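Local structure of prepilin (Salmonella typhi, 3FHV) at residues E10-Q15 and I104-M108. The protein probably builds the type IVb pilus of the typhoid bacterium as its structural pilin, here the soluble domain, which interacts with the chloride channel CFTR. Numbering follows the deposited sequence.
Sequences ELTNYQ and ISTGM
Glu10 meets Ile104 through its aliphatic base: CB lies 4.0 Å from Ile104 CD1, while the bent chain carries the carboxylate off to a hydrogen bond with Ser68 OG. One residue on, Leu11 does the wedging. Its chi1 of -175° turns CG away from the backbone N, and CD1 lies against the backbone of the other helix, 3.6 Å from Ile104 O, an oxygen already bonded by Met108 N. The same methyl presses on the thioether, 3.4 Å from Met108 SD. Leu11 CD2 rests 4.0 Å from Gly107 CA, directly on the backbone, since the glycine has no side chain to stand between. The Tyr14 side chain runs roughly perpendicular to that of Ile104, CD2 standing 4.0 Å from Ile104 CG2, and its hydroxyl goes on to a hydrogen bond with Thr93 OG1. At the root of that side chain, Tyr14 CB meets the doubly bent end of Met108, 4.1 Å from Met108 CE. The Gln15 and Met108 side chains lie alongside one another, running in opposite directions, with Gln15 CG 3.5 Å from Met108 SD. No hydrogen bond links the segments; their short axes come within 9.9 Å and cross at -49°. Helices 8-25 and 98-111 thus pack side by side against the antiparallel sheet: Ile104 and Met108 settle on strand 148-154, where Phe152 also meets the Tyr14 ring, and helix 131-137 touches Ser105 and Thr106.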
loop_
_atom_site.group_PDB
_atom_site.type_symbol
_atom_site.label_atom_id
_atom_site.label_comp_id
_atom_site.label_asym_id
_atom_site.label_seq_id
_atom_site.Cartn_x
_atom_site.Cartn_y
_atom_site.Cartn_z
ATOM N N GLU A 10 8.222 3.913 8.681
ATOM C CA GLU A 10 8.720 2.567 8.892
ATOM C C GLU A 10 7.617 1.630 9.377
ATOM O O GLU A 10 7.461 0.517 8.861
ATOM C CB GLU A 10 9.877 2.601 9.898
ATOM C CG GLU A 10 11.139 3.327 9.403
ATOM C CD GLU A 10 10.953 4.839 9.211
ATOM O OE1 GLU A 10 10.115 5.447 9.910
ATOM O OE2 GLU A 10 11.665 5.425 8.368
ATOM N N LEU A 11 6.846 2.085 10.360
ATOM C CA LEU A 11 5.760 1.283 10.914
ATOM C C LEU A 11 4.733 0.961 9.829
ATOM O O LEU A 11 4.300 -0.183 9.672
ATOM C CB LEU A 11 5.086 2.038 12.059
ATOM C CG LEU A 11 4.009 1.274 12.829
ATOM C CD1 LEU A 11 4.634 0.115 13.595
ATOM C CD2 LEU A 11 3.316 2.221 13.794
ATOM N N THR A 12 4.354 1.982 9.074
ATOM C CA THR A 12 3.391 1.813 8.000
ATOM C C THR A 12 3.933 0.866 6.929
ATOM O O THR A 12 3.175 0.088 6.336
ATOM C CB THR A 12 3.052 3.175 7.359
ATOM O OG1 THR A 12 2.504 4.033 8.367
ATOM C CG2 THR A 12 2.028 3.008 6.220
ATOM N N ASN A 13 5.240 0.930 6.686
ATOM C CA ASN A 13 5.857 0.071 5.677
ATOM C C ASN A 13 5.762 -1.397 6.057
ATOM O O ASN A 13 5.415 -2.233 5.225
ATOM C CB ASN A 13 7.332 0.454 5.441
ATOM C CG ASN A 13 7.485 1.632 4.491
ATOM O OD1 ASN A 13 6.616 1.882 3.656
ATOM N ND2 ASN A 13 8.606 2.338 4.593
ATOM N N TYR A 14 6.064 -1.720 7.313
ATOM C CA TYR A 14 5.994 -3.112 7.743
ATOM C C TYR A 14 4.553 -3.599 7.776
ATOM O O TYR A 14 4.268 -4.732 7.409
ATOM C CB TYR A 14 6.630 -3.284 9.129
ATOM C CG TYR A 14 8.095 -2.907 9.151
ATOM C CD1 TYR A 14 8.979 -3.417 8.195
ATOM C CD2 TYR A 14 8.585 -2.007 10.092
ATOM C CE1 TYR A 14 10.322 -3.023 8.174
ATOM C CE2 TYR A 14 9.917 -1.611 10.079
ATOM C CZ TYR A 14 10.776 -2.115 9.118
ATOM O OH TYR A 14 12.079 -1.693 9.082
ATOM N N GLN A 15 3.640 -2.741 8.213
ATOM C CA GLN A 15 2.243 -3.135 8.296
ATOM C C GLN A 15 1.663 -3.420 6.916
ATOM O O GLN A 15 0.980 -4.434 6.722
ATOM C CB GLN A 15 1.430 -2.056 9.029
ATOM C CG GLN A 15 1.713 -2.020 10.532
ATOM C CD GLN A 15 1.079 -0.832 11.233
ATOM O OE1 GLN A 15 0.188 -0.192 10.695
ATOM N NE2 GLN A 15 1.539 -0.538 12.446
ATOM N N ILE A 104 8.770 1.278 16.830
ATOM C CA ILE A 104 8.269 0.299 15.881
ATOM C C ILE A 104 7.710 -0.948 16.569
ATOM O O ILE A 104 6.627 -1.427 16.216
ATOM C CB ILE A 104 9.368 -0.122 14.891
ATOM C CG1 ILE A 104 9.815 1.095 14.065
ATOM C CG2 ILE A 104 8.849 -1.222 13.970
ATOM C CD1 ILE A 104 11.088 0.845 13.254
ATOM N N SER A 105 8.439 -1.478 17.545
ATOM C CA SER A 105 7.969 -2.673 18.227
ATOM C C SER A 105 6.656 -2.401 18.959
ATOM O O SER A 105 5.723 -3.201 18.874
ATOM C CB SER A 105 9.035 -3.206 19.204
ATOM O OG SER A 105 9.300 -2.280 20.238
ATOM N N THR A 106 6.563 -1.274 19.662
ATOM C CA THR A 106 5.325 -0.973 20.371
ATOM C C THR A 106 4.207 -0.666 19.386
ATOM O O THR A 106 3.056 -1.045 19.602
ATOM C CB THR A 106 5.490 0.199 21.364
ATOM O OG1 THR A 106 5.944 1.373 20.675
ATOM C CG2 THR A 106 6.495 -0.178 22.445
ATOM N N GLY A 107 4.548 0.007 18.295
ATOM C CA GLY A 107 3.546 0.327 17.291
ATOM C C GLY A 107 2.928 -0.915 16.667
ATOM O O GLY A 107 1.709 -0.982 16.471
ATOM N N MET A 108 3.763 -1.904 16.355
ATOM C CA MET A 108 3.283 -3.146 15.751
ATOM C C MET A 108 2.429 -3.913 16.763
ATOM O O MET A 108 1.485 -4.611 16.388
ATOM C CB MET A 108 4.460 -4.018 15.284
ATOM C CG MET A 108 5.293 -3.424 14.132
ATOM S SD MET A 108 4.393 -3.140 12.572
ATOM C CE MET A 108 4.168 -4.821 12.019
#